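Long-range contact in putative hydrogenase (Pyrococcus furiosus, PDB 3LYU), which is probably an oxidoreductase that binds flavin adenine dinucleotide and a [2Fe-2S] cluster, one alpha-beta domain of which is described here: residues D46-P56 and V68-L78. Numbering follows the deposited sequence.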
loop_
_atom_site.group_PDB
_atom_site.type_symbol
_atom_site.label_atom_id
_atom_site.label_comp_id
_atom_site.label_asym_id
_atom_site.label_seq_id
_atom_site.Cartn_x
_atom_site.Cartn_y
_atom_site.Cartn_z
ATOM N N ASP B 46 25.779 -8.316 -6.947
ATOM C CA ASP B 46 26.859 -8.821 -6.108
ATOM C C ASP B 46 26.343 -8.745 -4.678
ATOM O O ASP B 46 26.659 -7.808 -3.946
ATOM C CB ASP B 46 28.101 -7.938 -6.254
ATOM C CG ASP B 46 29.213 -8.326 -5.296
ATOM O OD1 ASP B 46 29.785 -9.423 -5.455
ATOM O OD2 ASP B 46 29.515 -7.538 -4.379
ATOM N N VAL B 47 25.540 -9.722 -4.278
ATOM C CA VAL B 47 24.991 -9.694 -2.937
ATOM C C VAL B 47 25.843 -10.475 -1.937
ATOM O O VAL B 47 26.319 -11.572 -2.219
ATOM C CB VAL B 47 23.519 -10.216 -2.928
ATOM C CG1 VAL B 47 23.462 -11.619 -3.484
ATOM C CG2 VAL B 47 22.948 -10.176 -1.514
ATOM N N THR B 48 26.065 -9.868 -0.777
ATOM C CA THR B 48 26.828 -10.496 0.293
ATOM C C THR B 48 25.841 -10.471 1.457
ATOM O O THR B 48 25.336 -9.403 1.834
ATOM C CB THR B 48 28.073 -9.683 0.671
ATOM O OG1 THR B 48 27.686 -8.591 1.504
ATOM C CG2 THR B 48 28.761 -9.134 -0.576
ATOM N N THR B 49 25.545 -11.643 2.008
ATOM C CA THR B 49 24.587 -11.724 3.098
ATOM C C THR B 49 25.227 -11.725 4.464
ATOM O O THR B 49 26.341 -12.212 4.651
ATOM C CB THR B 49 23.691 -12.990 2.994
ATOM O OG1 THR B 49 24.509 -14.164 3.005
ATOM C CG2 THR B 49 22.855 -12.957 1.722
ATOM N N LEU B 50 24.514 -11.175 5.429
ATOM C CA LEU B 50 25.020 -11.140 6.785
ATOM C C LEU B 50 23.967 -11.733 7.701
ATOM O O LEU B 50 22.821 -11.301 7.685
ATOM C CB LEU B 50 25.331 -9.696 7.200
ATOM C CG LEU B 50 25.522 -9.451 8.707
ATOM C CD1 LEU B 50 26.762 -10.168 9.194
ATOM C CD2 LEU B 50 25.617 -7.962 8.987
ATOM N N HIS B 51 24.343 -12.736 8.479
ATOM C CA HIS B 51 23.403 -13.342 9.404
ATOM C C HIS B 51 23.902 -13.113 10.817
ATOM O O HIS B 51 24.946 -13.656 11.203
ATOM C CB HIS B 51 23.268 -14.855 9.167
ATOM C CG HIS B 51 22.210 -15.504 10.012
ATOM N ND1 HIS B 51 22.186 -16.858 10.268
ATOM C CD2 HIS B 51 21.132 -14.984 10.648
ATOM C CE1 HIS B 51 21.141 -17.145 11.026
ATOM N NE2 HIS B 51 20.485 -16.025 11.269
ATOM N N VAL B 52 23.169 -12.309 11.586
ATOM C CA VAL B 52 23.552 -12.050 12.972
ATOM C C VAL B 52 22.522 -12.738 13.857
ATOM O O VAL B 52 21.328 -12.434 13.806
ATOM C CB VAL B 52 23.604 -10.532 13.286
ATOM C CG1 VAL B 52 24.164 -10.315 14.687
ATOM C CG2 VAL B 52 24.463 -9.809 12.250
ATOM N N THR B 53 22.991 -13.694 14.652
ATOM C CA THR B 53 22.106 -14.444 15.540
ATOM C C THR B 53 22.944 -15.075 16.650
ATOM O O THR B 53 24.139 -14.806 16.734
ATOM C CB THR B 53 21.349 -15.540 14.752
ATOM O OG1 THR B 53 20.292 -16.066 15.560
ATOM C CG2 THR B 53 22.290 -16.671 14.344
ATOM N N PHE B 54 22.327 -15.894 17.502
ATOM C CA PHE B 54 23.052 -16.555 18.592
ATOM C C PHE B 54 23.740 -17.817 18.094
ATOM O O PHE B 54 23.272 -18.448 17.153
ATOM C CB PHE B 54 22.098 -16.882 19.741
ATOM C CG PHE B 54 21.588 -15.669 20.461
ATOM C CD1 PHE B 54 22.477 -14.781 21.063
ATOM C CD2 PHE B 54 20.225 -15.411 20.540
ATOM C CE1 PHE B 54 22.020 -13.652 21.736
ATOM C CE2 PHE B 54 19.755 -14.283 21.212
ATOM C CZ PHE B 54 20.657 -13.400 21.813
ATOM N N GLU B 55 24.856 -18.174 18.718
ATOM C CA GLU B 55 25.614 -19.346 18.304
ATOM C C GLU B 55 24.779 -20.584 17.956
ATOM O O GLU B 55 25.012 -21.232 16.926
ATOM C CB GLU B 55 26.639 -19.715 19.377
ATOM C CG GLU B 55 27.751 -18.702 19.533
ATOM C CD GLU B 55 28.790 -19.117 20.565
ATOM O OE1 GLU B 55 29.743 -18.334 20.799
ATOM O OE2 GLU B 55 28.656 -20.222 21.141
ATOM N N PRO B 56 23.804 -20.935 18.811
ATOM C CA PRO B 56 22.953 -22.106 18.565
ATOM C C PRO B 56 21.797 -21.886 17.581
ATOM O O PRO B 56 20.838 -22.662 17.583
ATOM C CB PRO B 56 22.439 -22.442 19.959
ATOM C CG PRO B 56 22.253 -21.069 20.557
ATOM C CD PRO B 56 23.543 -20.372 20.152
ATOM N N VAL B 68 25.388 -16.625 -2.874
ATOM C CA VAL B 68 25.820 -15.233 -2.947
ATOM C C VAL B 68 27.332 -15.163 -3.111
ATOM O O VAL B 68 28.029 -16.154 -2.929
ATOM C CB VAL B 68 25.425 -14.450 -1.678
ATOM C CG1 VAL B 68 23.928 -14.549 -1.447
ATOM C CG2 VAL B 68 26.190 -14.983 -0.470
ATOM N N THR B 69 27.850 -13.991 -3.458
ATOM C CA THR B 69 29.291 -13.852 -3.631
ATOM C C THR B 69 29.951 -14.128 -2.290
ATOM O O THR B 69 30.930 -14.859 -2.223
ATOM C CB THR B 69 29.686 -12.438 -4.113
ATOM O OG1 THR B 69 29.658 -11.517 -3.016
ATOM C CG2 THR B 69 28.722 -11.963 -5.167
ATOM N N ARG B 70 29.389 -13.561 -1.223
ATOM C CA ARG B 70 29.922 -13.741 0.127
ATOM C C ARG B 70 28.862 -13.779 1.233
ATOM O O ARG B 70 27.990 -12.910 1.311
ATOM C CB ARG B 70 30.907 -12.621 0.441
ATOM C CG ARG B 70 31.597 -12.783 1.763
ATOM C CD ARG B 70 31.707 -11.450 2.449
ATOM N NE ARG B 70 32.363 -10.453 1.690
ATOM C CZ ARG B 70 32.068 -9.219 1.297
ATOM N NH1 ARG B 70 33.045 -8.682 0.601
ATOM N NH2 ARG B 70 30.955 -8.527 1.508
ATOM N N HIS B 71 28.950 -14.782 2.095
ATOM C CA HIS B 71 28.020 -14.901 3.204
ATOM C C HIS B 71 28.735 -14.762 4.541
ATOM O O HIS B 71 29.657 -15.513 4.832
ATOM C CB HIS B 71 27.295 -16.246 3.167
ATOM C CG HIS B 71 26.463 -16.503 4.386
ATOM N ND1 HIS B 71 25.470 -15.641 4.804
ATOM C CD2 HIS B 71 26.511 -17.493 5.307
ATOM C CE1 HIS B 71 24.944 -16.088 5.930
ATOM N NE2 HIS B 71 25.559 -17.211 6.258
ATOM N N ILE B 72 28.296 -13.812 5.360
ATOM C CA ILE B 72 28.906 -13.578 6.672
ATOM C C ILE B 72 28.013 -14.017 7.826
ATOM O O ILE B 72 26.815 -13.726 7.838
ATOM C CB ILE B 72 29.236 -12.072 6.889
ATOM C CG1 ILE B 72 30.064 -11.532 5.717
ATOM C CG2 ILE B 72 29.962 -11.887 8.221
ATOM C CD1 ILE B 72 31.301 -12.358 5.390
ATOM N N VAL B 73 28.598 -14.710 8.800
ATOM C CA VAL B 73 27.836 -15.155 9.960
ATOM C C VAL B 73 28.522 -14.626 11.215
ATOM O O VAL B 73 29.724 -14.806 11.395
ATOM C CB VAL B 73 27.744 -16.723 10.045
ATOM C CG1 VAL B 73 26.807 -17.134 11.186
ATOM C CG2 VAL B 73 27.239 -17.303 8.736
ATOM N N GLU B 74 27.754 -13.957 12.068
ATOM C CA GLU B 74 28.269 -13.410 13.318
ATOM C C GLU B 74 27.506 -14.050 14.475
ATOM O O GLU B 74 26.477 -13.525 14.903
ATOM C CB GLU B 74 28.073 -11.894 13.354
ATOM C CG GLU B 74 28.984 -11.136 12.432
ATOM C CD GLU B 74 30.451 -11.361 12.761
ATOM O OE1 GLU B 74 30.814 -11.269 13.957
ATOM O OE2 GLU B 74 31.244 -11.616 11.828
ATOM N N PRO B 75 27.999 -15.196 14.998
ATOM C CA PRO B 75 27.349 -15.908 16.110
ATOM C C PRO B 75 27.645 -15.291 17.472
ATOM O O PRO B 75 28.777 -15.313 17.947
ATOM C CB PRO B 75 27.906 -17.320 15.984
ATOM C CG PRO B 75 29.312 -17.055 15.581
ATOM C CD PRO B 75 29.183 -15.944 14.531
ATOM N N VAL B 76 26.615 -14.735 18.091
ATOM C CA VAL B 76 26.753 -14.121 19.393
ATOM C C VAL B 76 26.419 -15.200 20.436
ATOM O O VAL B 76 25.435 -15.935 20.293
ATOM C CB VAL B 76 25.794 -12.917 19.516
ATOM C CG1 VAL B 76 26.058 -12.164 20.806
ATOM C CG2 VAL B 76 25.969 -11.993 18.322
ATOM N N PRO B 77 27.254 -15.326 21.485
ATOM C CA PRO B 77 27.064 -16.312 22.558
ATOM C C PRO B 77 25.798 -16.081 23.384
ATOM O O PRO B 77 25.580 -14.991 23.920
ATOM C CB PRO B 77 28.331 -16.154 23.385
ATOM C CG PRO B 77 28.635 -14.691 23.231
ATOM C CD PRO B 77 28.433 -14.482 21.756
ATOM N N LEU B 78 24.971 -17.115 23.495
ATOM C CA LEU B 78 23.726 -17.006 24.244
ATOM C C LEU B 78 23.950 -17.223 25.734
ATOM O O LEU B 78 23.943 -18.360 26.198
ATOM C CB LEU B 78 22.701 -18.029 23.727
ATOM C CG LEU B 78 21.202 -17.733 23.918
ATOM C CD1 LEU B 78 20.400 -18.900 23.370
ATOM C CD2 LEU B 78 20.863 -17.503 25.380
#
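Strands 46-54 and 70-76 are the two parallel strands of a beta-alpha-beta unit, and T49 on the first and H71 on the second show a side-chain bond running between the same two residues that are paired in the sheet. The axes of the two strand segments diverge by 13° from parallel. I72 pairs through both its main-chain polar atoms: its N gives a nearly straight bond to T49 O (2.6 Å), and its O accepts from H51 N (2.7 Å). E74 N to H51 O and V76 N to T53 O continue the parallel hydrogen bonding. T49 turns its hydroxyl between its own backbone N and carbonyl carbon (chi1 59°), where OG1 meets the edge of the H71 imidazole at ND1, 2.5 Å away; either atom could be the donor. H51 CB lies at the edge of the same ring, 3.8 Å from H71 CE1. Replacing H71 by alanine would remove ND1, and the buried T49 hydroxyl would probably lose this mate, with a gap opening beside H51 CB. L50 CD1 packs on I72 CG2 (3.8 Å) on the other face of the sheet. At the far end L78 CG sits over one face of the F54 ring, a CH-pi contact 4.2 Å from the centroid, while V76 O lies at the ring edge and accepts from E55 N. F84 also meets the F54 ring. Strand 70-76 is one of the two edge strands within the chain; strand 46-54 is flanked on its other side by strand 20-26. Helix 61-65, the crossover, sets L64 against T49 and H71, and helix 29-42 touches T49 through A37, whereas on the opposite face E74 forms salt bridges to R94 and K98 of helix 84-104.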